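PDB 4Q6J: Lmo0131 protein from Listeria monocytogenes, which is of unknown function but belongs to the EAL-domain family, whose members are generally assigned cyclic di-GMP-specific phosphodiesterase activity. Local coordinates for residues Ile11-Arg16 with Asp59-Ala65; Gln25-Ala30 with Val228-Tyr234; Ile35-Leu41 with Arg87-Asn93; Leu122-Ile126 with Leu170-Lys176. The contacts are given in a common frame with arbitrary orientation. Where two conformers were deposited one is given. Numbering follows the deposited sequence.

In the fold
Interactions 2, 3 and 4 all belong to the curled sheet of the EAL-type TIM barrel. Interaction 2 closes the barrel, and its strand 20-29 neighbours strand 35-45 of interaction 3; their centres lie about 11 Å apart. Strands 89-95 and 122-127 join interaction 3 to interaction 4, with centres about 12 Å apart. Their polar side chains meet inside the barrel: Gln232 NE2 lies 2.7 Å from Glu39 OE1, and Gln232 OE1 3.1 Å from Lys176 NZ. Glu39 lies at the EAL signature, so this cluster is probably the family's catalytic pocket. One ethanediol touches both interactions 2 and 4 there. Interaction 1 packs helices farther out, its centre 26 to 32 Å from those of the others.

Interaction 1: Ile11-Arg16 with Asp59-Ala65; sequences IWDAIR and DIVLLNA
Residues Ile11-Arg16 form the last turn and a half of helix 8-16, and Asp59-Leu62 the last turn of helix 53-62. The backbones come closest at Trp12 and Asp59 (CA-CA 6.6 Å) and at Ile15 and Ile60 (CA-CA 7.1 Å). After Leu62 the chain leaves helical geometry in a Schellman motif: Asn64, at phi 40° and psi 47°, is the C-prime residue, with Ala65 N bonded to Ile60 O (2.7 Å) and Asn64 N to Val61 O (2.7 Å). Ala65 then takes the N-cap position of helix 66-83. This is helix-helix packing at the periphery of the TIM barrel, where Ile15, Ile60 and Ala65 also rest on Tyr20 of strand 20-29, and Leu184 of the second subunit packs on Trp12. Leu63 (chi1 m, chi2 t) fills the space between the helices. Its CG sits over the six-membered ring of Trp12, 4.0 Å from the centroid in a CH-pi contact, and its CD2 lies 3.4 Å from Trp12 CE3. Trp12 takes chi1 m, which swings the indole toward the partner helix. Ile15 (m, t) points straight across, placing CG2 3.6 Å from Leu63 CD1 and 3.7 Å from Ala65 CB, CG1 3.7 Å from Ile60 CD1, and CD1 3.7 Å from Asp59 CB. Arg16 lays a guanidinium face over Leu63 CD1, with NH2 3.5 Å from Leu63 CD2.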
# COMPACT_ATOMS: atom_id res chain seq x y z
N ILE B 11 -1.36 27.37 -6.45
CA ILE B 11 -0.62 26.48 -5.54
C ILE B 11 0.87 26.34 -5.89
O ILE B 11 1.72 26.64 -5.06
CB ILE B 11 -1.30 25.09 -5.43
CG1 ILE B 11 -2.60 25.22 -4.62
CG2 ILE B 11 -0.37 24.06 -4.81
CD1 ILE B 11 -3.43 24.00 -4.54
N TRP B 12 1.16 25.93 -7.12
CA TRP B 12 2.51 25.67 -7.58
C TRP B 12 3.34 26.94 -7.47
O TRP B 12 4.50 26.87 -7.15
CB TRP B 12 2.49 25.09 -9.00
CG TRP B 12 2.12 23.64 -9.03
CD1 TRP B 12 1.25 23.02 -8.22
CD2 TRP B 12 2.64 22.62 -9.91
NE1 TRP B 12 1.18 21.69 -8.51
CE2 TRP B 12 2.03 21.42 -9.55
CE3 TRP B 12 3.56 22.62 -10.97
CZ2 TRP B 12 2.29 20.22 -10.21
CZ3 TRP B 12 3.81 21.43 -11.61
CH2 TRP B 12 3.19 20.25 -11.22
N ASP B 13 2.82 28.13 -7.71
CA ASP B 13 3.61 29.34 -7.58
C ASP B 13 3.93 29.65 -6.12
O ASP B 13 4.99 30.20 -5.82
CB ASP B 13 2.96 30.53 -8.27
CG ASP B 13 3.98 31.57 -8.70
OD1 ASP B 13 5.19 31.28 -8.64
OD2 ASP B 13 3.56 32.68 -9.12
N ALA B 14 3.03 29.29 -5.21
CA ALA B 14 3.30 29.49 -3.79
C ALA B 14 4.44 28.57 -3.31
O ALA B 14 5.32 28.96 -2.59
CB ALA B 14 2.06 29.29 -2.98
N ILE B 15 4.40 27.33 -3.75
CA ILE B 15 5.47 26.39 -3.46
C ILE B 15 6.84 26.86 -4.01
O ILE B 15 7.88 26.64 -3.39
CB ILE B 15 5.11 25.05 -4.07
CG1 ILE B 15 4.05 24.37 -3.22
CG2 ILE B 15 6.29 24.18 -4.16
CD1 ILE B 15 3.43 23.25 -3.93
N ARG B 16 6.84 27.51 -5.16
CA ARG B 16 8.07 28.08 -5.74
C ARG B 16 8.59 29.31 -4.98
O ARG B 16 9.79 29.51 -4.86
CB ARG B 16 7.88 28.42 -7.21
CG ARG B 16 7.73 27.18 -8.07
CD ARG B 16 8.34 27.36 -9.44
NE ARG B 16 8.09 26.20 -10.30
CZ ARG B 16 6.98 26.03 -11.00
NH1 ARG B 16 6.02 26.95 -10.93
NH2 ARG B 16 6.83 24.97 -11.76
N ASP B 59 1.40 18.33 -5.07
CA ASP B 59 2.18 19.29 -5.80
C ASP B 59 3.65 19.34 -5.34
O ASP B 59 4.54 19.44 -6.16
CB ASP B 59 1.49 20.64 -5.70
CG ASP B 59 0.02 20.54 -6.01
OD1 ASP B 59 -0.79 20.43 -5.07
OD2 ASP B 59 -0.32 20.56 -7.19
N ILE B 60 3.88 19.23 -4.04
CA ILE B 60 5.24 19.32 -3.50
C ILE B 60 6.17 18.22 -4.03
O ILE B 60 7.27 18.49 -4.45
CB ILE B 60 5.20 19.23 -1.95
CG1 ILE B 60 4.43 20.40 -1.34
CG2 ILE B 60 6.59 19.10 -1.35
CD1 ILE B 60 5.28 21.62 -1.07
N VAL B 61 5.68 16.99 -4.01
CA VAL B 61 6.34 15.85 -4.60
C VAL B 61 6.60 16.07 -6.10
O VAL B 61 7.73 16.00 -6.55
CB VAL B 61 5.47 14.60 -4.39
CG1 VAL B 61 5.86 13.50 -5.35
CG2 VAL B 61 5.54 14.15 -2.93
N LEU B 62 5.55 16.37 -6.85
CA LEU B 62 5.69 16.65 -8.28
C LEU B 62 6.60 17.85 -8.62
O LEU B 62 7.16 17.95 -9.72
CB LEU B 62 4.30 16.86 -8.89
CG LEU B 62 3.46 15.59 -8.68
CD1 LEU B 62 1.99 15.92 -8.49
CD2 LEU B 62 3.71 14.56 -9.80
N LEU B 63 6.74 18.76 -7.68
CA LEU B 63 7.64 19.88 -7.85
C LEU B 63 8.97 19.60 -7.14
O LEU B 63 9.83 20.47 -7.08
CB LEU B 63 7.00 21.19 -7.35
CG LEU B 63 6.10 22.01 -8.27
CD1 LEU B 63 5.85 23.41 -7.70
CD2 LEU B 63 6.69 22.12 -9.67
N ASN B 64 9.13 18.36 -6.67
CA ASN B 64 10.27 17.92 -5.85
C ASN B 64 10.72 18.97 -4.81
O ASN B 64 11.91 19.26 -4.66
CB ASN B 64 11.45 17.39 -6.71
CG ASN B 64 11.14 16.03 -7.38
OD1 ASN B 64 11.48 14.96 -6.85
ND2 ASN B 64 10.51 16.07 -8.55
N ALA B 65 9.74 19.52 -4.09
CA ALA B 65 9.95 20.59 -3.10
C ALA B 65 9.98 20.12 -1.63
O ALA B 65 10.06 20.93 -0.71
CB ALA B 65 8.89 21.69 -3.28

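Interaction 2: Gln25-Ala30 with Val228-Tyr234. With EDO (1,2-ethanediol), chain N; EDO (1,2-ethanediol), chain L; EDO (1,2-ethanediol), chain R.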
# COMPACT_ATOMS: atom_id res chain seq x y z
N GLN B 25 -0.12 23.72 17.35
CA GLN B 25 -1.28 23.29 18.13
C GLN B 25 -0.84 22.92 19.56
O GLN B 25 0.03 22.07 19.74
CB GLN B 25 -2.02 22.13 17.44
CG GLN B 25 -3.34 21.86 18.16
CD GLN B 25 -4.19 20.74 17.57
OE1 GLN B 25 -3.67 19.73 17.11
NE2 GLN B 25 -5.52 20.91 17.61
N PRO B 26 -1.41 23.59 20.60
CA PRO B 26 -0.93 23.30 21.96
C PRO B 26 -1.14 21.83 22.37
O PRO B 26 -2.11 21.18 21.99
CB PRO B 26 -1.80 24.19 22.86
CG PRO B 26 -2.39 25.15 22.00
CD PRO B 26 -2.51 24.57 20.64
N LYS B 27 -0.19 21.33 23.15
CA LYS B 27 -0.34 20.09 23.87
C LYS B 27 -0.35 20.46 25.35
O LYS B 27 0.47 21.25 25.81
CB LYS B 27 0.82 19.13 23.55
CG LYS B 27 0.69 18.55 22.16
CD LYS B 27 1.90 17.78 21.82
CE LYS B 27 3.12 18.67 21.84
NZ LYS B 27 4.32 17.87 21.47
N VAL B 28 -1.29 19.86 26.08
CA VAL B 28 -1.59 20.23 27.45
C VAL B 28 -1.30 19.03 28.35
O VAL B 28 -1.62 17.91 28.01
CB VAL B 28 -3.08 20.64 27.57
CG1 VAL B 28 -3.54 20.64 28.95
CG2 VAL B 28 -3.32 22.00 26.90
N ASP B 29 -0.70 19.27 29.51
CA ASP B 29 -0.54 18.22 30.50
C ASP B 29 -1.92 17.73 31.01
O ASP B 29 -2.75 18.55 31.36
CB ASP B 29 0.33 18.74 31.65
CG ASP B 29 0.72 17.66 32.64
OD1 ASP B 29 -0.06 17.40 33.58
OD2 ASP B 29 1.80 17.06 32.49
N ALA B 30 -2.16 16.42 31.05
CA ALA B 30 -3.47 15.89 31.46
C ALA B 30 -3.88 16.22 32.90
O ALA B 30 -5.07 16.37 33.21
CB ALA B 30 -3.54 14.38 31.22
N VAL B 228 -3.35 8.89 30.43
CA VAL B 228 -2.78 9.58 29.27
C VAL B 228 -2.02 10.79 29.80
O VAL B 228 -2.51 11.50 30.68
CB VAL B 228 -3.87 10.02 28.28
CG1 VAL B 228 -3.25 10.80 27.16
CG2 VAL B 228 -4.61 8.81 27.72
N ASP B 229 -0.82 11.04 29.30
CA ASP B 229 -0.02 12.13 29.82
C ASP B 229 -0.38 13.52 29.28
O ASP B 229 -0.32 14.49 30.00
CB ASP B 229 1.44 11.86 29.51
CG ASP B 229 1.91 10.55 30.02
OD1 ASP B 229 2.35 10.55 31.17
OD2 ASP B 229 1.84 9.52 29.29
N TYR B 230 -0.71 13.61 27.99
CA TYR B 230 -0.86 14.89 27.30
C TYR B 230 -2.04 14.86 26.37
O TYR B 230 -2.34 13.82 25.80
CB TYR B 230 0.36 15.24 26.46
CG TYR B 230 1.66 15.19 27.22
CD1 TYR B 230 1.97 16.14 28.17
CD2 TYR B 230 2.59 14.19 26.97
CE1 TYR B 230 3.15 16.10 28.88
CE2 TYR B 230 3.79 14.14 27.66
CZ TYR B 230 4.06 15.10 28.61
OH TYR B 230 5.25 15.05 29.29
N PHE B 231 -2.66 16.02 26.19
CA PHE B 231 -3.82 16.16 25.31
C PHE B 231 -3.55 17.17 24.19
O PHE B 231 -2.84 18.15 24.37
CB PHE B 231 -5.04 16.67 26.09
CG PHE B 231 -5.48 15.78 27.23
CD1 PHE B 231 -5.50 14.39 27.10
CD2 PHE B 231 -5.88 16.33 28.44
CE1 PHE B 231 -5.93 13.59 28.14
CE2 PHE B 231 -6.30 15.53 29.47
CZ PHE B 231 -6.32 14.17 29.32
N GLN B 232 -4.20 16.95 23.06
CA GLN B 232 -4.19 17.87 21.96
C GLN B 232 -5.56 17.75 21.24
O GLN B 232 -6.09 16.67 21.09
CB GLN B 232 -3.03 17.48 21.04
CG GLN B 232 -2.80 18.33 19.86
CD GLN B 232 -1.61 17.84 19.08
OE1 GLN B 232 -0.80 17.08 19.58
NE2 GLN B 232 -1.51 18.26 17.86
N GLY B 233 -6.15 18.86 20.85
CA GLY B 233 -7.36 18.79 20.08
C GLY B 233 -8.15 20.06 20.20
O GLY B 233 -7.78 20.94 20.97
N TYR B 234 -9.25 20.13 19.47
CA TYR B 234 -10.09 21.32 19.39
C TYR B 234 -10.51 21.88 20.76
O TYR B 234 -10.65 23.09 20.94
CB TYR B 234 -11.32 21.05 18.50
CG TYR B 234 -11.81 22.29 17.81
CD1 TYR B 234 -11.21 22.74 16.64
CD2 TYR B 234 -12.85 23.04 18.35
CE1 TYR B 234 -11.65 23.89 16.02
CE2 TYR B 234 -13.30 24.19 17.73
CZ TYR B 234 -12.70 24.62 16.57
OH TYR B 234 -13.16 25.77 15.95
C1 EDO N . 4.82 15.15 24.17
O1 EDO N . 4.84 15.33 22.75
C2 EDO N . 4.53 16.46 24.88
O2 EDO N . 3.18 16.88 24.64
C1 EDO L . -9.43 18.14 16.34
O1 EDO L . -9.69 17.97 17.74
C2 EDO L . -7.95 18.27 16.06
O2 EDO L . -7.42 19.46 16.64
C1 EDO R . -10.48 25.74 19.32
O1 EDO R . -10.08 26.71 18.36
C2 EDO R . -11.35 26.46 20.33
O2 EDO R . -11.74 25.59 21.39
O HOH W 1 -4.80 21.44 21.37
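Val228 enters the contact by its backbone, its O lying 3.1 Å from Ala30 CB. Asp229 O accepts from Ala30 N at 2.9 Å, while its carboxylate is bound by His203 and by Val209 N. Tyr230 forms a non-hydrogen-bonded antiparallel pair with Asp29; its CA makes a CA-H...O contact with Val28 O (3.2 Å), and an ethanediol whose O1 accepts from Lys27 NZ (2.9 Å) lies over one face of its ring. Phe231 and Val28 make the hydrogen-bonded pair, with Val28 N to Phe231 O at 2.9 Å and Phe231 N to Val28 O at 2.8 Å. The Phe231 ring brings CZ within 3.4 Å of Ala30 CB and packs against helix 217-225. Gln232 NE2 donates to Gln25 OE1 (2.7 Å). Gly233 adopts phi 157° and psi 176°, where a CB would jam against the preceding carbonyl; water 1 links its N (3.0 Å) to Pro26 O (2.8 Å). Tyr234 N and Gln25 NE2 both bind one ethanediol. This short antiparallel pairing closes the EAL barrel, joining its first strand to its last. Backbone hydrogen bonds hold the seam whatever the side chains, while Gln232, also bonded to Glu39 and Lys176, ties it to the polar interior.

Interaction 3: Ile35-Leu41 with Arg87-Asn93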
# COMPACT_ATOMS: atom_id res chain seq x y z
N ILE B 35 -0.26 24.19 29.28
CA ILE B 35 0.39 24.01 27.98
C ILE B 35 1.84 23.66 28.22
O ILE B 35 2.56 24.41 28.88
CB ILE B 35 0.36 25.30 27.15
CG1 ILE B 35 -1.06 25.66 26.77
CG2 ILE B 35 1.18 25.12 25.91
CD1 ILE B 35 -1.14 26.94 26.03
N ILE B 36 2.27 22.51 27.70
CA ILE B 36 3.66 22.07 27.89
C ILE B 36 4.53 22.21 26.60
O ILE B 36 5.76 22.17 26.66
CB ILE B 36 3.76 20.65 28.56
CG1 ILE B 36 2.95 19.62 27.83
CG2 ILE B 36 3.34 20.68 30.06
CD1 ILE B 36 3.61 19.16 26.64
N GLY B 37 3.86 22.37 25.46
CA GLY B 37 4.54 22.48 24.18
C GLY B 37 3.56 22.55 23.03
O GLY B 37 2.36 22.65 23.24
N PHE B 38 4.07 22.48 21.81
CA PHE B 38 3.23 22.64 20.62
C PHE B 38 3.60 21.61 19.59
O PHE B 38 4.75 21.18 19.50
CB PHE B 38 3.41 24.03 20.00
CG PHE B 38 3.21 25.16 20.99
CD1 PHE B 38 4.27 25.63 21.74
CD2 PHE B 38 1.96 25.73 21.18
CE1 PHE B 38 4.08 26.66 22.67
CE2 PHE B 38 1.76 26.75 22.10
CZ PHE B 38 2.81 27.21 22.84
N GLU B 39 2.62 21.22 18.78
CA GLU B 39 2.92 20.55 17.52
C GLU B 39 3.03 21.56 16.35
O GLU B 39 2.09 22.34 16.09
CB GLU B 39 1.88 19.51 17.15
CG GLU B 39 2.24 18.97 15.77
CD GLU B 39 1.27 18.00 15.21
OE1 GLU B 39 0.27 17.71 15.89
OE2 GLU B 39 1.51 17.51 14.10
N GLY B 40 4.15 21.53 15.63
CA GLY B 40 4.32 22.41 14.50
C GLY B 40 3.62 21.77 13.32
O GLY B 40 3.80 20.59 13.05
N LEU B 41 2.82 22.56 12.62
CA LEU B 41 2.05 22.03 11.52
C LEU B 41 2.23 22.96 10.34
O LEU B 41 1.76 24.07 10.41
CB LEU B 41 0.59 21.99 11.92
CG LEU B 41 0.28 20.88 12.91
CD1 LEU B 41 -1.06 21.08 13.62
CD2 LEU B 41 0.32 19.56 12.16
N ARG B 87 10.98 27.20 27.53
CA ARG B 87 9.82 26.97 28.37
C ARG B 87 8.83 26.06 27.70
O ARG B 87 7.96 25.51 28.36
CB ARG B 87 9.14 28.29 28.74
CG ARG B 87 10.08 29.24 29.43
CD ARG B 87 9.44 30.61 29.67
NE ARG B 87 9.39 31.43 28.46
CZ ARG B 87 8.27 31.89 27.92
NH1 ARG B 87 7.09 31.64 28.49
NH2 ARG B 87 8.34 32.63 26.82
N PHE B 88 8.96 25.89 26.40
CA PHE B 88 8.01 25.07 25.64
C PHE B 88 8.73 24.19 24.63
O PHE B 88 9.69 24.63 24.02
CB PHE B 88 6.99 25.97 24.91
CG PHE B 88 6.16 26.80 25.84
CD1 PHE B 88 5.05 26.26 26.48
CD2 PHE B 88 6.47 28.13 26.10
CE1 PHE B 88 4.29 27.01 27.34
CE2 PHE B 88 5.70 28.88 26.95
CZ PHE B 88 4.61 28.31 27.57
N SER B 89 8.26 22.95 24.45
CA SER B 89 8.73 22.10 23.35
C SER B 89 7.95 22.36 22.08
O SER B 89 6.81 22.77 22.12
CB SER B 89 8.68 20.61 23.71
OG SER B 89 7.35 20.16 23.75
N ILE B 90 8.60 22.16 20.94
CA ILE B 90 7.92 22.24 19.65
C ILE B 90 8.32 21.03 18.81
O ILE B 90 9.50 20.73 18.68
CB ILE B 90 8.25 23.54 18.89
CG1 ILE B 90 7.79 24.76 19.71
CG2 ILE B 90 7.61 23.53 17.49
CD1 ILE B 90 7.95 26.08 19.02
N SER B 91 7.33 20.33 18.26
CA SER B 91 7.61 19.19 17.37
C SER B 91 7.60 19.57 15.89
O SER B 91 6.92 20.52 15.50
CB SER B 91 6.63 18.04 17.60
OG SER B 91 5.34 18.43 17.26
N ILE B 92 8.37 18.83 15.09
CA ILE B 92 8.30 18.90 13.63
C ILE B 92 8.04 17.52 13.05
O ILE B 92 8.56 16.52 13.54
CB ILE B 92 9.59 19.47 12.98
CG1 ILE B 92 10.79 18.59 13.29
CG2 ILE B 92 9.85 20.90 13.44
CD1 ILE B 92 12.08 19.21 12.84
N ASN B 93 7.22 17.49 12.01
CA ASN B 93 6.88 16.26 11.35
C ASN B 93 7.93 15.93 10.34
O ASN B 93 8.20 16.71 9.43
CB ASN B 93 5.53 16.41 10.66
CG ASN B 93 4.41 16.55 11.64
OD1 ASN B 93 4.53 16.15 12.79
ND2 ASN B 93 3.32 17.13 11.20
O HOH W 2 7.39 22.18 28.71
O HOH W 3 6.30 19.41 21.71
O HOH W 4 5.20 18.13 14.43
O HOH W 5 5.81 20.04 11.03
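Phe88 sets its ring edge against the backbone of Ile35-Gly37, with CE1 3.5 Å from Ile35 O, and its CB packs 3.7 Å from Phe38 CE1. The contact is a parallel strand pair of the EAL TIM barrel, and Glu39-Gly40-Leu41 occupies the place of the family's Glu-Ala-Leu signature. Ile36 and Gly37 form a classic beta bulge opposite Lys27. From the bulge residue Gly37 onward the register runs Gly37-Ser89, Phe38-Ile90 and Glu39-Ser91. A weak bond from Ser89 N to Ile36 O (3.4 Å) is followed by Phe38 N to Ser89 O (2.8 Å), Ser91 N to Phe38 O (3.0 Å) and Gly40 N to Ser91 O (3.0 Å). Phe38 and Ile90 share one sheet face, beside Tyr24. On the other, Glu39 CG meets Ser91 OG at 3.5 Å and its carboxylate binds Gln232. A CB on Gly37 would strike Ser89 OG. Where direct pairing stops, water 5 donates to Gly40 O (2.9 Å) and accepts from Asn93 N (3.1 Å).

Interaction 4: Leu122-Ile126 with Leu170-Lys176. With EDO (1,2-ethanediol), chain N.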
# COMPACT_ATOMS: atom_id res chain seq x y z
N LEU B 122 13.07 20.28 21.41
CA LEU B 122 12.65 19.83 20.08
C LEU B 122 12.21 18.39 20.15
O LEU B 122 12.83 17.59 20.83
CB LEU B 122 13.74 19.99 19.00
CG LEU B 122 13.41 19.53 17.57
CD1 LEU B 122 12.65 20.61 16.84
CD2 LEU B 122 14.68 19.20 16.84
N GLU B 123 11.14 18.10 19.41
CA GLU B 123 10.62 16.75 19.23
C GLU B 123 10.53 16.46 17.72
O GLU B 123 9.94 17.22 16.97
CB GLU B 123 9.24 16.66 19.89
CG GLU B 123 8.47 15.42 19.54
CD GLU B 123 7.10 15.39 20.26
OE1 GLU B 123 7.08 15.74 21.46
OE2 GLU B 123 6.06 15.05 19.65
N ILE B 124 11.17 15.38 17.29
CA ILE B 124 10.97 14.86 15.94
C ILE B 124 9.81 13.91 15.99
O ILE B 124 9.86 12.92 16.70
CB ILE B 124 12.20 14.09 15.43
CG1 ILE B 124 13.37 15.05 15.17
CG2 ILE B 124 11.87 13.30 14.17
CD1 ILE B 124 14.65 14.36 14.77
N GLU B 125 8.75 14.25 15.26
CA GLU B 125 7.56 13.42 15.17
C GLU B 125 7.56 12.67 13.84
O GLU B 125 7.49 13.26 12.77
CB GLU B 125 6.30 14.26 15.31
CG GLU B 125 5.08 13.45 14.94
CD GLU B 125 3.78 14.18 15.15
OE1 GLU B 125 3.76 15.22 15.81
OE2 GLU B 125 2.75 13.70 14.65
N ILE B 126 7.68 11.35 13.92
CA ILE B 126 7.82 10.52 12.74
C ILE B 126 6.45 10.32 12.11
O ILE B 126 5.51 9.88 12.78
CB ILE B 126 8.48 9.14 13.08
CG1 ILE B 126 9.79 9.34 13.84
CG2 ILE B 126 8.66 8.28 11.82
CD1 ILE B 126 10.30 8.10 14.47
N LEU B 170 12.64 1.44 17.20
CA LEU B 170 13.11 2.82 17.17
C LEU B 170 13.17 3.39 18.60
O LEU B 170 12.53 2.85 19.50
CB LEU B 170 12.20 3.66 16.28
CG LEU B 170 12.25 3.28 14.81
CD1 LEU B 170 11.34 4.19 14.06
CD2 LEU B 170 13.66 3.40 14.33
N PRO B 171 13.95 4.46 18.81
CA PRO B 171 14.10 4.97 20.18
C PRO B 171 13.03 6.02 20.55
O PRO B 171 13.30 7.16 20.86
CB PRO B 171 15.51 5.56 20.16
CG PRO B 171 15.62 6.11 18.82
CD PRO B 171 14.89 5.12 17.90
N ILE B 172 11.78 5.57 20.55
CA ILE B 172 10.62 6.42 20.73
C ILE B 172 10.44 6.89 22.18
O ILE B 172 10.54 6.09 23.12
CB ILE B 172 9.34 5.68 20.26
CG1 ILE B 172 9.52 5.09 18.86
CG2 ILE B 172 8.16 6.59 20.30
CD1 ILE B 172 9.96 6.10 17.87
N ASP B 173 10.20 8.19 22.36
CA ASP B 173 9.89 8.80 23.66
C ASP B 173 8.37 9.01 23.85
O ASP B 173 7.85 8.88 24.95
CB ASP B 173 10.55 10.18 23.81
CG ASP B 173 12.05 10.13 23.74
OD1 ASP B 173 12.66 9.45 24.60
OD2 ASP B 173 12.63 10.78 22.86
N ILE B 174 7.68 9.38 22.78
CA ILE B 174 6.27 9.75 22.88
C ILE B 174 5.46 9.05 21.78
O ILE B 174 5.81 9.07 20.61
CB ILE B 174 6.08 11.28 22.78
CG1 ILE B 174 6.69 12.00 23.98
CG2 ILE B 174 4.62 11.65 22.63
CD1 ILE B 174 7.62 13.09 23.57
N VAL B 175 4.38 8.41 22.21
CA VAL B 175 3.42 7.82 21.30
C VAL B 175 2.23 8.74 21.16
O VAL B 175 1.62 9.11 22.15
CB VAL B 175 2.94 6.46 21.83
CG1 VAL B 175 1.64 6.03 21.14
CG2 VAL B 175 4.05 5.41 21.68
N LYS B 176 1.91 9.09 19.92
CA LYS B 176 0.76 9.93 19.63
C LYS B 176 -0.32 9.08 18.97
O LYS B 176 -0.05 8.19 18.14
CB LYS B 176 1.18 11.11 18.75
CG LYS B 176 2.40 11.80 19.32
CD LYS B 176 2.62 13.20 18.80
CE LYS B 176 1.54 14.17 19.26
NZ LYS B 176 1.45 15.32 18.33
C1 EDO N . 4.82 15.15 24.17
O1 EDO N . 4.84 15.33 22.75
C2 EDO N . 4.53 16.46 24.88
O2 EDO N . 3.18 16.88 24.64
O HOH W 6 3.83 16.58 18.81
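Strands 122-127 and 174-177 are second neighbours in the TIM barrel of the EAL fold, both pairing in parallel with the intervening strand 151-154. The axes of the two short strand segments approach no closer than 9.0 Å, crossing at -44°, so side chains alone bridge the gap.

The apolar part lies toward Leu170 and Ile172, on the approach to the second strand. Ile126 CD1 touches Ile172 CD1 at 4.0 Å and Leu170 CD1 at 4.1 Å, and Leu170 also rests on Leu142 of helix 136-146. Pro171, centre of an inverse gamma turn, separates these two residues. Glu123 packs too, its OE1 3.4 Å from Ile174 CD1.

The charged part faces the barrel interior. Glu125 OE1 and Lys176 NZ form a salt bridge at 3.4 Å, whose hydrogen bond is weak; Lys176 has a second carboxylate partner in Glu212 and also donates to Gln232. By family inference, Lys176, following Val175, probably corresponds to the conserved lysine of the EAL active site. Glu123 OE1 accepts from an ethanediol O1 at 2.6 Å, while its OE2 is bound by Ser153.

Water 6 accepts from Lys176 NZ (2.7 Å) and reaches Glu123 OE2 at 2.8 Å and Glu125 OE1 at 3.3 Å.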